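PDB 4JJJ: cellulose 1,4-beta-cellobiosidase from Thermobifida fusca, which probably hydrolyses beta-1,4 linkages in cellulose to release cellobiose, the part modelled here being its family 48 glycoside hydrolase domain. Local coordinates for residues 549-552 against 553-556; 594-597 against 598-601. The protein carries 1 engineered substitution. All coordinates share one frame; numbering follows the deposited sequence.

Contact 1: residues 549-552 against 553-556; sequences WDRL and DDPW. With CA (calcium ion), chain F.
Asp554 folds its carboxylate back over the backbone of Asp550 and Arg551, with OD2 lying 3.4 Å from Arg551 CA. Its partner oxygen, OD1, is spent on a calcium ion, which it binds at 2.3 Å. Asp553 reaches the same ion from the neighbouring position: its CG stands between its own backbone N and carbonyl carbon (chi1 55°), and this turns OD1 inward to bind the metal at 2.0 Å. The third protein ligand is a main-chain one, Asp550 O, bound at 2.2 Å. Each aspartate gives the calcium one oxygen, and waters 3, 4 and 5 complete a nearly regular octahedron in which each water stands across the ion from a protein oxygen; the peptide thus holds one triangular face and solvent the other. Asp553 OD2, not itself a ligand, accepts a hydrogen bond from water 3 and so steadies the shell from outside.

Beneath the ion the backbone bond is slight: Asp554 N to Arg551 O is a weak hydrogen bond of 3.3 Å. Water 2 reinforces it by donating to both Arg551 O and Asp554 O. Arg551 passes Asp554 at about a right angle, with CB 4.0 Å from OD2, and carries its guanidinium onward to a salt bridge with Asp408, a ligand of another calcium ion. Leu552 packs on helix 597-604.

The general lesson concerns acceptors brought together. Asp550 O and Asp553 OD1 lie 3.0 Å apart with no proton between them, and the shared cation makes that closeness tolerable. Without calcium, the carboxylates of Asp553 and Asp554 would probably repel each other and the turn would lose its main cross-link.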
loop_
_atom_site.group_PDB
_atom_site.type_symbol
_atom_site.label_atom_id
_atom_site.label_comp_id
_atom_site.label_asym_id
_atom_site.label_seq_id
_atom_site.Cartn_x
_atom_site.Cartn_y
_atom_site.Cartn_z
ATOM N N TRP A 549 -16.546 -2.368 -15.622
ATOM C CA TRP A 549 -16.658 -0.928 -15.754
ATOM C C TRP A 549 -18.043 -0.347 -15.387
ATOM O O TRP A 549 -18.231 0.841 -15.570
ATOM C CB TRP A 549 -16.408 -0.575 -17.236
ATOM C CG TRP A 549 -15.042 -0.967 -17.675
ATOM C CD1 TRP A 549 -14.731 -2.061 -18.444
ATOM C CD2 TRP A 549 -13.774 -0.334 -17.333
ATOM N NE1 TRP A 549 -13.346 -2.115 -18.617
ATOM C CE2 TRP A 549 -12.747 -1.088 -17.960
ATOM C CE3 TRP A 549 -13.403 0.797 -16.571
ATOM C CZ2 TRP A 549 -11.420 -0.793 -17.813
ATOM C CZ3 TRP A 549 -12.066 1.112 -16.450
ATOM C CH2 TRP A 549 -11.089 0.320 -17.098
ATOM N N ASP A 550 -18.932 -1.177 -14.936
ATOM C CA ASP A 550 -20.296 -0.763 -14.795
ATOM C C ASP A 550 -20.492 0.292 -13.735
ATOM O O ASP A 550 -21.519 1.007 -13.721
ATOM C CB ASP A 550 -21.169 -1.968 -14.481
ATOM C CG ASP A 550 -20.749 -2.620 -13.250
ATOM O OD1 ASP A 550 -19.681 -3.281 -13.282
ATOM O OD2 ASP A 550 -21.407 -2.494 -12.212
ATOM N N ARG A 551 -19.564 0.511 -12.821
ATOM C CA ARG A 551 -19.787 1.602 -11.855
ATOM C C ARG A 551 -19.365 2.993 -12.325
ATOM O O ARG A 551 -19.579 3.979 -11.627
ATOM C CB ARG A 551 -19.004 1.265 -10.570
ATOM C CG ARG A 551 -19.412 -0.058 -9.996
ATOM C CD ARG A 551 -18.617 -0.587 -8.797
ATOM N NE ARG A 551 -18.843 0.299 -7.657
ATOM C CZ ARG A 551 -18.543 -0.003 -6.374
ATOM N NH1 ARG A 551 -17.841 -1.109 -6.081
ATOM N NH2 ARG A 551 -18.836 0.846 -5.426
ATOM N N LEU A 552 -18.803 3.089 -13.508
ATOM C CA LEU A 552 -18.264 4.355 -13.892
ATOM C C LEU A 552 -19.333 5.433 -14.142
ATOM O O LEU A 552 -19.078 6.600 -13.965
ATOM C CB LEU A 552 -17.294 4.134 -15.028
ATOM C CG LEU A 552 -17.652 3.958 -16.434
ATOM C CD1 LEU A 552 -18.108 5.282 -17.007
ATOM C CD2 LEU A 552 -16.403 3.438 -17.164
ATOM N N ASP A 553 -20.561 5.004 -14.433
ATOM C CA ASP A 553 -21.664 5.863 -14.727
ATOM C C ASP A 553 -22.744 5.866 -13.687
ATOM O O ASP A 553 -23.883 6.344 -14.009
ATOM C CB ASP A 553 -22.263 5.495 -16.123
ATOM C CG ASP A 553 -22.651 4.032 -16.249
ATOM O OD1 ASP A 553 -22.705 3.346 -15.180
ATOM O OD2 ASP A 553 -22.837 3.491 -17.429
ATOM N N ASP A 554 -22.425 5.459 -12.457
ATOM C CA ASP A 554 -23.431 5.295 -11.401
ATOM C C ASP A 554 -23.455 6.510 -10.487
ATOM O O ASP A 554 -22.526 6.821 -9.745
ATOM C CB ASP A 554 -23.104 4.068 -10.613
ATOM C CG ASP A 554 -23.382 2.774 -11.334
ATOM O OD1 ASP A 554 -23.949 2.766 -12.455
ATOM O OD2 ASP A 554 -22.985 1.722 -10.768
ATOM N N PRO A 555 -24.577 7.214 -10.451
ATOM C CA PRO A 555 -24.779 8.244 -9.404
ATOM C C PRO A 555 -25.153 7.613 -8.056
ATOM O O PRO A 555 -25.463 6.432 -8.013
ATOM C CB PRO A 555 -25.917 9.079 -9.980
ATOM C CG PRO A 555 -26.706 8.033 -10.661
ATOM C CD PRO A 555 -25.735 7.053 -11.350
ATOM N N TRP A 556 -25.128 8.365 -6.994
ATOM C CA TRP A 556 -25.508 7.879 -5.652
ATOM C C TRP A 556 -26.966 7.456 -5.688
ATOM O O TRP A 556 -27.825 8.180 -6.272
ATOM C CB TRP A 556 -25.408 9.051 -4.685
ATOM C CG TRP A 556 -25.869 8.795 -3.325
ATOM C CD1 TRP A 556 -26.975 9.381 -2.727
ATOM C CD2 TRP A 556 -25.224 8.015 -2.279
ATOM N NE1 TRP A 556 -27.060 8.977 -1.438
ATOM C CE2 TRP A 556 -26.046 8.086 -1.162
ATOM C CE3 TRP A 556 -24.132 7.133 -2.241
ATOM C CZ2 TRP A 556 -25.731 7.474 0.015
ATOM C CZ3 TRP A 556 -23.859 6.475 -1.059
ATOM C CH2 TRP A 556 -24.605 6.704 0.065
HETATM CA CA CA F . -23.496 1.632 -14.383
HETATM O O HOH W 1 -23.361 -0.716 -11.404
HETATM O O HOH W 2 -19.986 6.414 -10.518
HETATM O O HOH W 3 -23.199 0.921 -16.473
HETATM O O HOH W 4 -24.320 -0.148 -13.630
HETATM O O HOH W 5 -25.533 2.442 -15.184
#

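Contact 2: residues 594-597 against 598-601; sequences DPLW and PQVE
Val600 wedges its two methyls against the residues one turn back, CG2 meeting Leu596 and CG1 meeting Trp597. Between CG2 and Leu596 CG the gap is 3.9 Å, while CG1 approaches CZ3 at the far side of the indole at 4.2 Å. Val600 therefore forms the bump, and the hollow lies between the leucine branch and the tryptophan ring. Glu601 lies over the indole: its CB stands 3.6 Å above one face of the Trp597 ring, offset toward the rim, and its extended chain carries the carboxylate obliquely past the NE1 and CZ2 side, the two planes 54° apart. With CG anti to the backbone N (chi1 176°), the indole swings alongside the starting helix, where Val600 and Glu601 can both meet it. An alanine in place of Trp597 is likely to open a gap beside Val600 CG1 and Glu601 CB and to deprive Leu552 and Leu585, which also touch the ring, of a packing partner.

Pro598 lies on the exposed side of the helix start, its CD 3.6 Å from Trp597 CB and facing the carbonyl oxygens of Asp594 and Pro595. Two backbone hydrogen bonds hold the helical turn that brings Val600 and Glu601 against Leu596 and Trp597: Val600 N to Leu596 O, and the nearly straight Glu601 N to Trp597 O at 2.8 Å (176° at the hydrogen). Water 6 links Pro595 O, Gln599 N and Gln599 OE1.

Ahead of the helix, Asp594 OD1 accepts from Leu596 N at 2.8 Å through its anti lone pair, while OD2 is held by Thr36 OG1. This Asx turn, superposed on a type I beta turn from Asp594 to Trp597 and followed by proline in the first helical turn, is a capped helix start, here opening helix 597-604 of the (alpha/alpha)6 family 48 domain.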
loop_
_atom_site.group_PDB
_atom_site.type_symbol
_atom_site.label_atom_id
_atom_site.label_comp_id
_atom_site.label_asym_id
_atom_site.label_seq_id
_atom_site.Cartn_x
_atom_site.Cartn_y
_atom_site.Cartn_z
ATOM N N ASP A 594 -9.747 8.778 -23.670
ATOM C CA ASP A 594 -8.819 7.665 -23.529
ATOM C C ASP A 594 -8.921 6.707 -24.683
ATOM O O ASP A 594 -10.007 6.405 -25.180
ATOM C CB ASP A 594 -9.113 6.906 -22.239
ATOM C CG ASP A 594 -7.961 5.978 -21.832
ATOM O OD1 ASP A 594 -7.918 4.874 -22.412
ATOM O OD2 ASP A 594 -7.240 6.384 -20.858
ATOM N N PRO A 595 -7.806 6.131 -25.145
ATOM C CA PRO A 595 -7.976 5.173 -26.230
ATOM C C PRO A 595 -8.834 3.967 -25.953
ATOM O O PRO A 595 -9.371 3.396 -26.889
ATOM C CB PRO A 595 -6.569 4.801 -26.607
ATOM C CG PRO A 595 -5.755 5.142 -25.439
ATOM C CD PRO A 595 -6.420 6.317 -24.743
ATOM N N LEU A 596 -8.974 3.580 -24.652
ATOM C CA LEU A 596 -9.834 2.404 -24.358
ATOM C C LEU A 596 -11.301 2.781 -24.256
ATOM O O LEU A 596 -12.156 1.909 -24.151
ATOM C CB LEU A 596 -9.281 1.784 -23.058
ATOM C CG LEU A 596 -9.924 0.447 -22.684
ATOM C CD1 LEU A 596 -9.461 -0.617 -23.610
ATOM C CD2 LEU A 596 -9.465 0.051 -21.284
ATOM N N TRP A 597 -11.581 4.055 -24.135
ATOM C CA TRP A 597 -12.920 4.512 -23.818
ATOM C C TRP A 597 -13.971 3.972 -24.808
ATOM O O TRP A 597 -15.023 3.435 -24.389
ATOM C CB TRP A 597 -13.050 6.008 -23.615
ATOM C CG TRP A 597 -14.424 6.411 -23.399
ATOM C CD1 TRP A 597 -15.211 7.038 -24.307
ATOM C CD2 TRP A 597 -15.239 6.186 -22.269
ATOM N NE1 TRP A 597 -16.444 7.287 -23.803
ATOM C CE2 TRP A 597 -16.524 6.707 -22.577
ATOM C CE3 TRP A 597 -15.047 5.569 -21.031
ATOM C CZ2 TRP A 597 -17.622 6.643 -21.727
ATOM C CZ3 TRP A 597 -16.169 5.505 -20.151
ATOM C CH2 TRP A 597 -17.409 6.017 -20.514
ATOM N N PRO A 598 -13.706 4.090 -26.131
ATOM C CA PRO A 598 -14.776 3.613 -27.000
ATOM C C PRO A 598 -15.194 2.158 -26.788
ATOM O O PRO A 598 -16.359 1.793 -26.885
ATOM C CB PRO A 598 -14.213 3.849 -28.418
ATOM C CG PRO A 598 -13.286 4.991 -28.244
ATOM C CD PRO A 598 -12.606 4.666 -26.909
ATOM N N GLN A 599 -14.187 1.280 -26.581
ATOM C CA GLN A 599 -14.505 -0.109 -26.298
ATOM C C GLN A 599 -15.281 -0.300 -24.972
ATOM O O GLN A 599 -16.200 -1.178 -24.863
ATOM C CB GLN A 599 -13.269 -0.938 -26.189
ATOM C CG GLN A 599 -12.639 -1.307 -27.471
ATOM C CD GLN A 599 -11.192 -1.843 -27.275
ATOM O OE1 GLN A 599 -10.196 -1.097 -27.328
ATOM N NE2 GLN A 599 -11.119 -3.120 -26.973
ATOM N N VAL A 600 -14.917 0.472 -23.939
ATOM C CA VAL A 600 -15.658 0.427 -22.650
ATOM C C VAL A 600 -17.110 0.854 -22.885
ATOM O O VAL A 600 -18.080 0.141 -22.475
ATOM C CB VAL A 600 -14.958 1.202 -21.546
ATOM C CG1 VAL A 600 -15.828 1.360 -20.319
ATOM C CG2 VAL A 600 -13.553 0.563 -21.277
ATOM N N GLU A 601 -17.277 2.040 -23.513
ATOM C CA GLU A 601 -18.635 2.521 -23.685
ATOM C C GLU A 601 -19.482 1.601 -24.582
ATOM O O GLU A 601 -20.727 1.434 -24.366
ATOM C CB GLU A 601 -18.644 3.978 -24.180
ATOM C CG GLU A 601 -20.043 4.567 -24.197
ATOM C CD GLU A 601 -20.083 6.027 -24.422
ATOM O OE1 GLU A 601 -19.125 6.631 -24.969
ATOM O OE2 GLU A 601 -21.079 6.723 -24.002
HETATM O O HOH W 6 -11.297 1.476 -27.509
#

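From the N terminus, contact 1 comes first, closing a tight turn on calcium within the long loop between helix 519-533 and strand 570-571. Contact 2 follows some forty residues later, where the chain turns into helix 597-604. Each is local and complete before the next begins, so the two stand in series and neither nest nor cross. The centres of contact 1 and contact 2 lie about 15 Å apart, yet their side chains meet. Trp549 CG packs on Val600 CG1 at 3.6 Å, and Leu552, in the conformer given, lies against Trp597. The apolar side of the metal-bound loop thus rests on the first turn of the helix, joining two separate parts of the domain.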